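PDB 6BI9: purine nucleoside phosphorylase from Schistosoma mansoni, which catalyses the reversible phosphorolysis of purine nucleosides such as inosine and guanosine, releasing the free base and ribose 1-phosphate. Local coordinates for residues I115-G120 with M221-E226; E191-F196 with G215-G220. One frame throughout, in Å; residues are numbered along the deposited sequence.

Contact 1. Residues I115-G120 with M221-E226. With DS7 (1,2,5-trimethyl-1H-pyrrole-3-carboxylic acid), chain G.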
loop_
_atom_site.group_PDB
_atom_site.type_symbol
_atom_site.label_atom_id
_atom_site.label_comp_id
_atom_site.label_asym_id
_atom_site.label_seq_id
_atom_site.Cartn_x
_atom_site.Cartn_y
_atom_site.Cartn_z
ATOM N N ILE A 115 -17.983 17.738 -3.012
ATOM C CA ILE A 115 -16.728 17.413 -3.699
ATOM C C ILE A 115 -16.993 16.915 -5.120
ATOM O O ILE A 115 -17.869 16.074 -5.324
ATOM C CB ILE A 115 -15.936 16.342 -2.935
ATOM C CG1 ILE A 115 -15.735 16.712 -1.487
ATOM C CG2 ILE A 115 -14.555 16.176 -3.577
ATOM C CD1 ILE A 115 -15.123 15.550 -0.650
ATOM N N THR A 116 -16.237 17.435 -6.104
ATOM C CA THR A 116 -16.232 16.860 -7.457
ATOM C C THR A 116 -14.831 16.391 -7.861
ATOM O O THR A 116 -13.808 16.911 -7.381
ATOM C CB THR A 116 -16.760 17.849 -8.527
ATOM O OG1 THR A 116 -15.912 19.006 -8.595
ATOM C CG2 THR A 116 -18.198 18.294 -8.241
ATOM N N ASN A 117 -14.786 15.389 -8.761
ATOM C CA ASN A 117 -13.528 14.908 -9.323
ATOM C C ASN A 117 -13.745 14.366 -10.732
ATOM O O ASN A 117 -14.881 14.215 -11.199
ATOM C CB ASN A 117 -12.883 13.814 -8.436
ATOM C CG ASN A 117 -13.750 12.556 -8.299
ATOM O OD1 ASN A 117 -14.084 11.905 -9.271
ATOM N ND2 ASN A 117 -14.077 12.190 -7.061
ATOM N N LEU A 118 -12.622 14.136 -11.421
ATOM C CA LEU A 118 -12.581 13.387 -12.675
ATOM C C LEU A 118 -12.115 11.950 -12.435
ATOM O O LEU A 118 -11.186 11.698 -11.656
ATOM C CB LEU A 118 -11.662 14.095 -13.668
ATOM C CG LEU A 118 -12.266 15.411 -14.199
ATOM C CD1 LEU A 118 -11.187 16.444 -14.417
ATOM C CD2 LEU A 118 -12.984 15.114 -15.469
ATOM N N ALA A 119 -12.736 10.997 -13.129
ATOM C CA ALA A 119 -12.480 9.583 -12.878
ATOM C C ALA A 119 -12.604 8.747 -14.143
ATOM O O ALA A 119 -13.214 9.170 -15.130
ATOM C CB ALA A 119 -13.457 9.040 -11.832
ATOM N N GLY A 120 -12.051 7.532 -14.092
ATOM C CA GLY A 120 -12.252 6.546 -15.162
ATOM C C GLY A 120 -13.408 5.597 -14.864
ATOM O O GLY A 120 -13.644 5.207 -13.719
ATOM N N MET A 221 -7.912 9.229 -8.423
ATOM C CA MET A 221 -6.713 9.499 -7.623
ATOM C C MET A 221 -6.924 10.539 -6.507
ATOM O O MET A 221 -5.946 11.160 -6.065
ATOM C CB MET A 221 -5.562 9.982 -8.518
ATOM C CG MET A 221 -5.230 9.170 -9.671
ATOM S SD MET A 221 -4.000 10.055 -10.714
ATOM C CE MET A 221 -4.162 9.008 -12.141
ATOM N N SER A 222 -8.151 10.784 -6.065
ATOM C CA SER A 222 -8.424 11.862 -5.116
ATOM C C SER A 222 -9.605 11.471 -4.223
ATOM O O SER A 222 -10.065 10.316 -4.215
ATOM C CB SER A 222 -8.714 13.187 -5.850
ATOM O OG SER A 222 -9.968 13.107 -6.510
ATOM N N THR A 223 -10.094 12.469 -3.474
ATOM C CA THR A 223 -11.396 12.483 -2.799
ATOM C C THR A 223 -11.490 11.623 -1.533
ATOM O O THR A 223 -11.952 12.133 -0.506
ATOM C CB THR A 223 -12.480 12.123 -3.803
ATOM O OG1 THR A 223 -12.499 13.141 -4.830
ATOM C CG2 THR A 223 -13.855 12.076 -3.127
ATOM N N VAL A 224 -11.074 10.348 -1.565
ATOM C CA VAL A 224 -11.234 9.472 -0.390
ATOM C C VAL A 224 -10.508 10.020 0.841
ATOM O O VAL A 224 -11.076 9.962 1.951
ATOM C CB VAL A 224 -10.851 8.035 -0.761
ATOM C CG1 VAL A 224 -10.637 7.149 0.460
ATOM C CG2 VAL A 224 -11.918 7.412 -1.676
ATOM N N PRO A 225 -9.285 10.576 0.753
ATOM C CA PRO A 225 -8.666 11.149 1.969
ATOM C C PRO A 225 -9.492 12.255 2.607
ATOM O O PRO A 225 -9.699 12.240 3.840
ATOM C CB PRO A 225 -7.301 11.639 1.468
ATOM C CG PRO A 225 -7.000 10.700 0.248
ATOM C CD PRO A 225 -8.352 10.593 -0.403
ATOM N N GLU A 226 -10.032 13.168 1.803
ATOM C CA GLU A 226 -10.871 14.245 2.345
ATOM C C GLU A 226 -12.169 13.708 2.939
ATOM O O GLU A 226 -12.621 14.191 3.987
ATOM C CB GLU A 226 -11.166 15.289 1.254
ATOM C CG GLU A 226 -9.963 16.050 0.791
ATOM C CD GLU A 226 -9.279 15.435 -0.414
ATOM O OE1 GLU A 226 -9.272 14.198 -0.560
ATOM O OE2 GLU A 226 -8.760 16.205 -1.255
HETATM C C7 DS7 G . -9.364 8.373 -16.558
HETATM C C4 DS7 G . -7.105 6.677 -12.155
HETATM C C5 DS7 G . -8.241 7.169 -14.588
HETATM C C6 DS7 G . -8.144 5.860 -15.347
HETATM C C3 DS7 G . -7.827 7.513 -13.263
HETATM C C2 DS7 G . -8.154 8.895 -13.110
HETATM C C1 DS7 G . -8.757 9.351 -14.297
HETATM O O DS7 G . -6.509 5.615 -12.356
HETATM O O1 DS7 G . -7.021 7.090 -10.986
HETATM N N DS7 G . -8.801 8.291 -15.214
HETATM C C DS7 G . -9.295 10.740 -14.619
HETATM O O HOH W 1 -10.753 11.398 -9.063
HETATM O O HOH W 2 -8.645 11.193 -10.542
#
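N117 and T223 meet through a single direct hydrogen bond, the amide ND2 of N117 giving to the hydroxyl OG1 of T223 over 2.9 Å with an N-H...O angle of 150°. The two side chains stand roughly perpendicular, and the hydroxyl lies somewhat out of the amide plane. With chi1 at 62°, CG of N117 is tucked between its own backbone N and carbonyl carbon, a turn that brings ND2 to the threonine. Separately, CB of N117 lies 3.6 Å from OG of S222. Two residues back along the strand, I115 runs alongside T223 in the opposite sense, and CG2 of I115 packs 3.9 Å from OG1 of T223.

Nearer the ligand, water mediates the contact. One molecule gives to the carbonyl O of L118 at 2.6 Å and is hydrogen-bonded to OG of S222; a second also gives to L118 O and accepts from the backbone N of M221. The bound pyrrole acid lies by L118-G120 and M221, with its methyl C 3.6 Å from L118 O and its carboxylate O1 3.0 Å from M221 CG.

Further out, S241 bonds to OD1 of N117 and R86 to OG1 of T223, positioning both groups, while F161 of a second subunit covers M221 at the subunit interface. N117 is thus bonded at both ends of its amide, which settles its rotation, and T223 OG1 accepts from N117 while also bonded to R86. Buried polarity is met here by a direct side-chain network and, beside the ligand, by a separate water-mediated one.

Contact 2. Residues E191-F196 with G215-G220. With DS7 (1,2,5-trimethyl-1H-pyrrole-3-carboxylic acid), chain G.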
loop_
_atom_site.group_PDB
_atom_site.type_symbol
_atom_site.label_atom_id
_atom_site.label_comp_id
_atom_site.label_asym_id
_atom_site.label_seq_id
_atom_site.Cartn_x
_atom_site.Cartn_y
_atom_site.Cartn_z
ATOM N N GLU A 191 -25.183 5.938 -9.992
ATOM C CA GLU A 191 -24.581 5.795 -8.665
ATOM C C GLU A 191 -23.544 4.688 -8.710
ATOM O O GLU A 191 -23.588 3.815 -9.585
ATOM C CB GLU A 191 -25.630 5.501 -7.592
ATOM C CG GLU A 191 -26.286 4.145 -7.715
ATOM C CD GLU A 191 -27.346 3.924 -6.654
ATOM O OE1 GLU A 191 -27.921 4.924 -6.168
ATOM O OE2 GLU A 191 -27.589 2.752 -6.298
ATOM N N GLY A 192 -22.567 4.736 -7.799
ATOM C CA GLY A 192 -21.524 3.729 -7.858
ATOM C C GLY A 192 -20.493 3.774 -6.740
ATOM O O GLY A 192 -20.459 4.683 -5.909
ATOM N N VAL A 193 -19.678 2.727 -6.724
ATOM C CA VAL A 193 -18.570 2.561 -5.766
ATOM C C VAL A 193 -17.266 3.091 -6.383
ATOM O O VAL A 193 -16.888 2.688 -7.490
ATOM C CB VAL A 193 -18.424 1.076 -5.381
ATOM C CG1 VAL A 193 -17.186 0.850 -4.492
ATOM C CG2 VAL A 193 -19.695 0.545 -4.684
ATOM N N TYR A 194 -16.560 3.962 -5.651
ATOM C CA TYR A 194 -15.315 4.601 -6.101
ATOM C C TYR A 194 -14.084 3.885 -5.557
ATOM O O TYR A 194 -13.938 3.748 -4.335
ATOM C CB TYR A 194 -15.302 6.047 -5.625
ATOM C CG TYR A 194 -14.097 6.930 -5.995
ATOM C CD1 TYR A 194 -14.158 7.800 -7.080
ATOM C CD2 TYR A 194 -12.924 6.958 -5.224
ATOM C CE1 TYR A 194 -13.103 8.638 -7.410
ATOM C CE2 TYR A 194 -11.847 7.813 -5.554
ATOM C CZ TYR A 194 -11.940 8.641 -6.636
ATOM O OH TYR A 194 -10.905 9.480 -6.955
ATOM N N ALA A 195 -13.190 3.449 -6.456
ATOM C CA ALA A 195 -11.877 2.930 -6.062
ATOM C C ALA A 195 -10.845 4.049 -6.072
ATOM O O ALA A 195 -10.657 4.718 -7.094
ATOM C CB ALA A 195 -11.403 1.822 -7.001
ATOM N N PHE A 196 -10.095 4.177 -4.966
ATOM C CA PHE A 196 -8.995 5.146 -4.833
ATOM C C PHE A 196 -7.680 4.449 -5.220
ATOM O O PHE A 196 -7.241 3.527 -4.511
ATOM C CB PHE A 196 -8.976 5.676 -3.387
ATOM C CG PHE A 196 -7.868 6.684 -3.075
ATOM C CD1 PHE A 196 -7.328 7.529 -4.054
ATOM C CD2 PHE A 196 -7.357 6.769 -1.764
ATOM C CE1 PHE A 196 -6.318 8.431 -3.745
ATOM C CE2 PHE A 196 -6.336 7.662 -1.446
ATOM C CZ PHE A 196 -5.796 8.489 -2.427
ATOM N N GLY A 215 -15.734 -5.459 -8.139
ATOM C CA GLY A 215 -16.947 -4.697 -7.895
ATOM C C GLY A 215 -16.782 -3.189 -7.864
ATOM O O GLY A 215 -17.624 -2.482 -7.289
ATOM N N CYS A 216 -15.727 -2.661 -8.458
ATOM C CA CYS A 216 -15.555 -1.220 -8.530
ATOM C C CYS A 216 -16.305 -0.677 -9.742
ATOM O O CYS A 216 -16.302 -1.283 -10.815
ATOM C CB CYS A 216 -14.073 -0.839 -8.615
ATOM S SG CYS A 216 -13.021 -1.497 -7.268
ATOM N N ASP A 217 -16.957 0.472 -9.571
ATOM C CA ASP A 217 -17.656 1.118 -10.671
ATOM C C ASP A 217 -16.846 2.214 -11.347
ATOM O O ASP A 217 -16.997 2.421 -12.553
ATOM C CB ASP A 217 -18.982 1.714 -10.170
ATOM C CG ASP A 217 -19.964 0.639 -9.680
ATOM O OD1 ASP A 217 -20.298 -0.267 -10.468
ATOM O OD2 ASP A 217 -20.388 0.695 -8.501
ATOM N N VAL A 218 -16.031 2.957 -10.592
ATOM C CA VAL A 218 -15.211 4.052 -11.109
ATOM C C VAL A 218 -13.879 4.002 -10.353
ATOM O O VAL A 218 -13.784 3.431 -9.261
ATOM C CB VAL A 218 -15.866 5.451 -10.943
ATOM C CG1 VAL A 218 -17.293 5.455 -11.519
ATOM C CG2 VAL A 218 -15.967 5.851 -9.521
ATOM N N VAL A 219 -12.836 4.596 -10.951
ATOM C CA VAL A 219 -11.506 4.684 -10.332
ATOM C C VAL A 219 -10.954 6.106 -10.476
ATOM O O VAL A 219 -11.073 6.741 -11.539
ATOM C CB VAL A 219 -10.526 3.637 -10.931
ATOM C CG1 VAL A 219 -10.385 3.785 -12.445
ATOM C CG2 VAL A 219 -9.141 3.687 -10.265
ATOM N N GLY A 220 -10.334 6.611 -9.401
ATOM C CA GLY A 220 -9.631 7.885 -9.482
ATOM C C GLY A 220 -8.578 8.055 -8.400
ATOM O O GLY A 220 -8.387 7.173 -7.557
HETATM C C7 DS7 G . -9.364 8.373 -16.558
HETATM C C4 DS7 G . -7.105 6.677 -12.155
HETATM C C5 DS7 G . -8.241 7.169 -14.588
HETATM C C6 DS7 G . -8.144 5.860 -15.347
HETATM C C3 DS7 G . -7.827 7.513 -13.263
HETATM C C2 DS7 G . -8.154 8.895 -13.110
HETATM C C1 DS7 G . -8.757 9.351 -14.297
HETATM O O DS7 G . -6.509 5.615 -12.356
HETATM O O1 DS7 G . -7.021 7.090 -10.986
HETATM N N DS7 G . -8.801 8.291 -15.214
HETATM C C DS7 G . -9.295 10.740 -14.619
#
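The pairing of residues 191-196 with 215-220 is a parallel strand contact inside the mixed central sheet, and it joins the two strands of a beta-alpha-beta unit whose helix is 205-213. Three residue pairs are in register, Y194 with V218, A195 with V219 and F196 with G220, and the short strand axes approach to 4.7 Å at 30° to one another.

Regular parallel bonding runs as one series: V218 N gives to V193 O, A195 N gives to V218 O at 2.9 Å and almost straight, and A195 O takes the N-H of G220 at 3.0 Å. The backbone N of D217 is an additional donor to V193 O, which therefore accepts twice. D217 also turns back on the strand: its OD2 receives the N-H of V193 at 2.8 Å through the anti lone pair, while N123 holds OD1, so both carboxylate oxygens are engaged.

The side chains divide between two faces. On one, Y194 lies athwart V218, with CD1 of Y194 3.6 Å from CG2 of V218. CG of Y194 is anti to the backbone N (chi1 -179°), and the ring reaches along to G220, where OH lies close over the backbone, 3.1 Å from G220 C, and is hydrogen-bonded to the backbone N of S222 just beyond. F196, on this same face, meets O of G220 at its ring edge, near the ring plane. On the other face, CB of A195 is 4.4 Å from CG2 of V219, and SG of C216 adjoins A195 CB from the preceding turn.

G215 ends the intervening helix in a Schellman motif, and the returning strand leads to G220, whose CA lies beside the ligand carboxylate. The whole is a classic beta-alpha-beta crossover with a small-molecule site at the C-terminal end of its second strand, in keeping with the phosphorylase superfamily fold.

Overall arrangement
From the N terminus, strand 112-121 comes first, and contact 1 brings residues 221-226 back to it after about a hundred residues. Within that long loop lies contact 2, a much shorter closure between strand 189-196 and strand 218-220 across helix 205-213. The chain then passes directly from G220 into M221, so one continuous run serves both contacts, whose centres are about 10 Å apart. They also touch: G120 N probably bonds to V219 O, since strands 112-121 and 218-220 are antiparallel neighbours in the sheet. Together they tie the crossover unit and the start of helix 224-232 to strand 112-121, and both border the bound pyrrole acid.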